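Local structure of pseudoaglycone deacetylase Dbv21 (3DFI) at residues A[184-189]-A[238-243]; A[249-252]-A[257-260]. The protein is a zinc-binding deacetylase that probably removes an acetyl group from the pseudoaglycone during biosynthesis of the lipoglycopeptide antibiotic A40926. All blocks are in the same frame, centred on the assembly; numbering follows the deposited sequence.

Contact 1 of 2, residues A[184-189]-A[238-243]; sequences DLPYAA and KNLFAK
Apolar contact joins Pro-186 to Leu-240, one methyl of the leucine resting against the pyrrolidine ring: CD1 of Leu-240 lies 3.7 Å from CB of Pro-186 and 3.9 Å from its CG. A leucine suits the first turn of helix 240-251 here, since its branched apolar end can lie between the proline ring and the neighbouring helices. Its CG stands anti to the backbone N (chi1 -172°), which brings the tip nearer to the proline than the initial direction of the side chain would suggest. Leu-233 packs on Pro-186, and Leu-230 and Met-223 on Leu-240, extending the apolar cluster. Pro-186 follows a cis peptide bond, which turns the chain sharply between Leu-185 and the short helix 187-190.

The second meeting is mixed. Ala-189 is small enough to let Lys-243 lie alongside it: the lysine chain, bent at chi2 (79°), sets CG and CE of Lys-243 each about 3.9 Å from CB of Ala-189. CE also lies 3.4 Å from the carbonyl O of Ala-189, while NZ stays 3.6 Å from that oxygen, and the two make no hydrogen bond.

Just before the turn, Asp-184 accepts a hydrogen bond from His-161, a zinc ligand, and so probably orients it. With no hydrogen bond crossing between 184-189 and 238-243, van der Waals contact joins them, perhaps aided by weak attraction of the lysine's positive end to the carbonyl.

Contact 2 of 2, residues A[249-252]-A[257-260]; sequences RNAA and YNET
Ala-251 and Ala-252, where helix 240-251 runs out, set their methyl groups against the side-chain amide of Asn-258, at the beginning of strand 258-266. Tyr-257 comes first in the second segment and directs its side chain away from 249-252. Its side chain packs on Asp-245 and Ala-248, earlier in the same helix, and on Ala-26 of helix 19-33, while its hydroxyl bonds Lys-219; a long aromatic with a polar end fits a place that is buried yet reaches a charged group.

Asn-258 carries the contact. Its CG sits between the backbone N and the carbonyl carbon (chi1 62°), which holds the amide over the helix end. CB of Ala-252 is 4.5 Å from this CG, and CB of Ala-251 is 4.8 Å from it. The short alanines allow a buried amide this close to the helix terminus, where Ala-252 has already left helical geometry (phi -158°). From neighbouring strand 201-210, Phe-210 touches both Ala-252 and Asn-258, and Leu-208 touches Asn-258.

Glu-259 then points to the other side of the sheet, as alternation along a strand requires. Its carboxylate forms a salt bridge with Lys-219 and hydrogen bonds with Ser-27 and the backbone N of Ala-26, interactions that would favour its ionised form. Thr-260 returns to the first side, resting on Leu-208, and its backbone bonds to Gln-183.

No hydrogen bond spans 249-252 and 257-260: methyl-to-amide packing makes the contact, and the polar ends of Tyr-257 and Glu-259 are bonded to other parts of the fold.

In the fold
Both contacts use helix 240-251, contact 1 at its first turn and contact 2 at its last, with centres 12 Å apart and no atoms touching. Contact 1, centred about 14 Å from the chain centre, has two buried and no exposed touching residues; contact 2, about 18 Å out, has one buried and one exposed. Contact 1 ties the helix to a turn leading from strand 179-182, with the side chain of Pro-186 about 8 Å from the zinc ion; contact 2 packs the helix end on strand 258-266, away from the metal. Contact 1 spans 48 intervening residues and sets proline against leucine and alanine against the lysine chain; contact 2 closes a short connection with small methyls against an amide.

Contact 1 of 2, residues A[184-189]-A[238-243]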
loop_
_atom_site.group_PDB
_atom_site.type_symbol
_atom_site.label_atom_id
_atom_site.label_comp_id
_atom_site.label_asym_id
_atom_site.label_seq_id
_atom_site.Cartn_x
_atom_site.Cartn_y
_atom_site.Cartn_z
ATOM N N ASP A 184 3.585 -7.080 -1.624
ATOM C CA ASP A 184 3.905 -6.134 -0.529
ATOM C C ASP A 184 5.413 -5.982 -0.414
ATOM O O ASP A 184 6.098 -6.980 -0.363
ATOM C CB ASP A 184 3.350 -6.659 0.810
ATOM C CG ASP A 184 1.833 -6.994 0.741
ATOM O OD1 ASP A 184 1.419 -7.887 -0.064
ATOM O OD2 ASP A 184 1.072 -6.356 1.500
ATOM N N LEU A 185 5.920 -4.745 -0.335
ATOM C CA LEU A 185 7.370 -4.535 -0.221
ATOM C C LEU A 185 7.677 -3.690 1.018
ATOM O O LEU A 185 6.881 -2.869 1.390
ATOM C CB LEU A 185 7.933 -3.891 -1.497
ATOM C CG LEU A 185 7.991 -4.790 -2.745
ATOM C CD1 LEU A 185 8.315 -3.994 -4.024
ATOM C CD2 LEU A 185 8.971 -5.964 -2.530
ATOM N N PRO A 186 8.853 -3.881 1.640
ATOM C CA PRO A 186 9.940 -4.779 1.243
ATOM C C PRO A 186 9.722 -6.224 1.675
ATOM O O PRO A 186 10.546 -7.092 1.383
ATOM C CB PRO A 186 11.147 -4.208 2.002
ATOM C CG PRO A 186 10.559 -3.613 3.254
ATOM C CD PRO A 186 9.180 -3.112 2.860
ATOM N N TYR A 187 8.610 -6.473 2.350
ATOM C CA TYR A 187 8.318 -7.782 2.950
ATOM C C TYR A 187 8.589 -8.987 2.034
ATOM O O TYR A 187 9.212 -9.961 2.464
ATOM C CB TYR A 187 6.921 -7.760 3.588
ATOM C CG TYR A 187 6.709 -6.420 4.324
ATOM C CD1 TYR A 187 7.477 -6.105 5.478
ATOM C CD2 TYR A 187 5.838 -5.436 3.823
ATOM C CE1 TYR A 187 7.352 -4.878 6.138
ATOM C CE2 TYR A 187 5.691 -4.198 4.496
ATOM C CZ TYR A 187 6.459 -3.934 5.650
ATOM O OH TYR A 187 6.342 -2.740 6.335
ATOM N N ALA A 188 8.195 -8.883 0.765
ATOM C CA ALA A 188 8.418 -9.964 -0.222
ATOM C C ALA A 188 9.882 -10.162 -0.584
ATOM O O ALA A 188 10.258 -11.238 -1.032
ATOM C CB ALA A 188 7.604 -9.734 -1.471
ATOM N N ALA A 189 10.723 -9.146 -0.375
ATOM C CA ALA A 189 12.171 -9.332 -0.630
ATOM C C ALA A 189 12.842 -10.236 0.391
ATOM O O ALA A 189 13.935 -10.734 0.148
ATOM C CB ALA A 189 12.908 -7.993 -0.732
ATOM N N LYS A 238 20.030 -2.347 6.981
ATOM C CA LYS A 238 18.891 -2.710 6.125
ATOM C C LYS A 238 19.289 -2.276 4.689
ATOM O O LYS A 238 19.873 -1.203 4.501
ATOM C CB LYS A 238 17.562 -2.014 6.580
ATOM N N ASN A 239 19.032 -3.114 3.638
ATOM C CA ASN A 239 19.633 -2.726 2.364
ATOM C C ASN A 239 18.651 -1.970 1.509
ATOM O O ASN A 239 18.761 -2.024 0.293
ATOM C CB ASN A 239 20.242 -3.976 1.597
ATOM N N LEU A 240 17.743 -1.207 2.140
ATOM C CA LEU A 240 16.422 -1.012 1.546
ATOM C C LEU A 240 16.431 -0.769 0.041
ATOM O O LEU A 240 15.937 -1.610 -0.700
ATOM C CB LEU A 240 15.554 0.018 2.292
ATOM C CG LEU A 240 14.123 0.080 1.798
ATOM C CD1 LEU A 240 13.448 -1.303 1.929
ATOM C CD2 LEU A 240 13.356 1.169 2.531
ATOM N N PHE A 241 17.027 0.338 -0.407
ATOM C CA PHE A 241 17.021 0.667 -1.844
ATOM C C PHE A 241 17.758 -0.370 -2.688
ATOM O O PHE A 241 17.260 -0.788 -3.727
ATOM C CB PHE A 241 17.566 2.077 -2.097
ATOM C CG PHE A 241 16.727 3.165 -1.477
ATOM C CD1 PHE A 241 17.246 3.964 -0.472
ATOM C CD2 PHE A 241 15.417 3.376 -1.885
ATOM C CE1 PHE A 241 16.469 4.969 0.118
ATOM C CE2 PHE A 241 14.638 4.383 -1.307
ATOM C CZ PHE A 241 15.162 5.168 -0.300
ATOM N N ALA A 242 18.957 -0.757 -2.241
ATOM C CA ALA A 242 19.684 -1.885 -2.837
ATOM C C ALA A 242 18.824 -3.176 -2.852
ATOM O O ALA A 242 18.683 -3.836 -3.892
ATOM C CB ALA A 242 21.000 -2.106 -2.108
ATOM N N LYS A 243 18.226 -3.510 -1.706
ATOM C CA LYS A 243 17.406 -4.704 -1.567
ATOM C C LYS A 243 16.252 -4.692 -2.588
ATOM O O LYS A 243 15.973 -5.713 -3.247
ATOM C CB LYS A 243 16.874 -4.791 -0.131
ATOM C CG LYS A 243 16.159 -6.094 0.240
ATOM C CD LYS A 243 17.168 -7.226 0.539
ATOM C CE LYS A 243 16.445 -8.551 0.827
ATOM N NZ LYS A 243 17.351 -9.751 0.804
#

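Contact 2 of 2, residues A[249-252]-A[257-260]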
loop_
_atom_site.group_PDB
_atom_site.type_symbol
_atom_site.label_atom_id
_atom_site.label_comp_id
_atom_site.label_asym_id
_atom_site.label_seq_id
_atom_site.Cartn_x
_atom_site.Cartn_y
_atom_site.Cartn_z
ATOM N N ARG A 249 15.479 -6.983 -9.797
ATOM C CA ARG A 249 16.471 -7.629 -10.648
ATOM C C ARG A 249 16.278 -9.147 -10.710
ATOM O O ARG A 249 16.325 -9.720 -11.807
ATOM C CB ARG A 249 17.882 -7.270 -10.160
ATOM C CG ARG A 249 19.053 -7.875 -10.940
ATOM C CD ARG A 249 19.502 -9.219 -10.328
ATOM N NE ARG A 249 20.964 -9.348 -10.352
ATOM C CZ ARG A 249 21.658 -10.013 -11.291
ATOM N NH1 ARG A 249 20.974 -10.650 -12.261
ATOM N NH2 ARG A 249 22.992 -10.060 -11.214
ATOM N N ASN A 250 16.074 -9.796 -9.527
ATOM C CA ASN A 250 15.864 -11.247 -9.461
ATOM C C ASN A 250 14.709 -11.694 -10.346
ATOM O O ASN A 250 14.793 -12.747 -10.967
ATOM C CB ASN A 250 15.599 -11.721 -8.022
ATOM C CG ASN A 250 16.849 -11.689 -7.121
ATOM O OD1 ASN A 250 18.011 -11.663 -7.587
ATOM N ND2 ASN A 250 16.595 -11.701 -5.809
ATOM N N ALA A 251 13.647 -10.880 -10.408
ATOM C CA ALA A 251 12.434 -11.214 -11.165
ATOM C C ALA A 251 12.591 -11.041 -12.676
ATOM O O ALA A 251 11.872 -11.676 -13.442
ATOM C CB ALA A 251 11.252 -10.407 -10.666
ATOM N N ALA A 252 13.516 -10.176 -13.096
ATOM C CA ALA A 252 13.772 -9.945 -14.520
ATOM C C ALA A 252 15.170 -9.381 -14.710
ATOM O O ALA A 252 15.331 -8.163 -14.820
ATOM C CB ALA A 252 12.722 -9.013 -15.125
ATOM N N TYR A 257 13.805 -1.836 -13.757
ATOM C CA TYR A 257 12.939 -1.859 -12.577
ATOM C C TYR A 257 11.504 -2.276 -12.880
ATOM O O TYR A 257 10.926 -1.920 -13.919
ATOM C CB TYR A 257 12.970 -0.533 -11.796
ATOM C CG TYR A 257 12.442 -0.727 -10.399
ATOM C CD1 TYR A 257 13.198 -1.410 -9.451
ATOM C CD2 TYR A 257 11.164 -0.279 -10.036
ATOM C CE1 TYR A 257 12.720 -1.628 -8.182
ATOM C CE2 TYR A 257 10.663 -0.501 -8.757
ATOM C CZ TYR A 257 11.454 -1.177 -7.840
ATOM O OH TYR A 257 10.989 -1.429 -6.590
ATOM N N ASN A 258 10.953 -3.039 -11.941
ATOM C CA ASN A 258 9.663 -3.665 -12.080
ATOM C C ASN A 258 9.050 -4.030 -10.726
ATOM O O ASN A 258 9.752 -4.188 -9.709
ATOM C CB ASN A 258 9.762 -4.897 -13.003
ATOM C CG ASN A 258 10.686 -5.961 -12.460
ATOM O OD1 ASN A 258 11.876 -6.002 -12.794
ATOM N ND2 ASN A 258 10.160 -6.816 -11.605
ATOM N N GLU A 259 7.731 -4.148 -10.738
ATOM C CA GLU A 259 6.914 -4.490 -9.588
ATOM C C GLU A 259 5.892 -5.582 -10.031
ATOM O O GLU A 259 5.419 -5.588 -11.181
ATOM C CB GLU A 259 6.218 -3.222 -9.069
ATOM C CG GLU A 259 7.215 -2.090 -8.642
ATOM C CD GLU A 259 6.558 -0.735 -8.377
ATOM O OE1 GLU A 259 5.544 -0.391 -9.047
ATOM O OE2 GLU A 259 7.057 -0.002 -7.489
ATOM N N THR A 260 5.581 -6.509 -9.126
ATOM C CA THR A 260 4.707 -7.658 -9.418
ATOM C C THR A 260 3.298 -7.440 -8.885
ATOM O O THR A 260 3.107 -6.993 -7.740
ATOM C CB THR A 260 5.269 -8.939 -8.770
ATOM O OG1 THR A 260 6.581 -9.177 -9.267
ATOM C CG2 THR A 260 4.405 -10.148 -9.054
#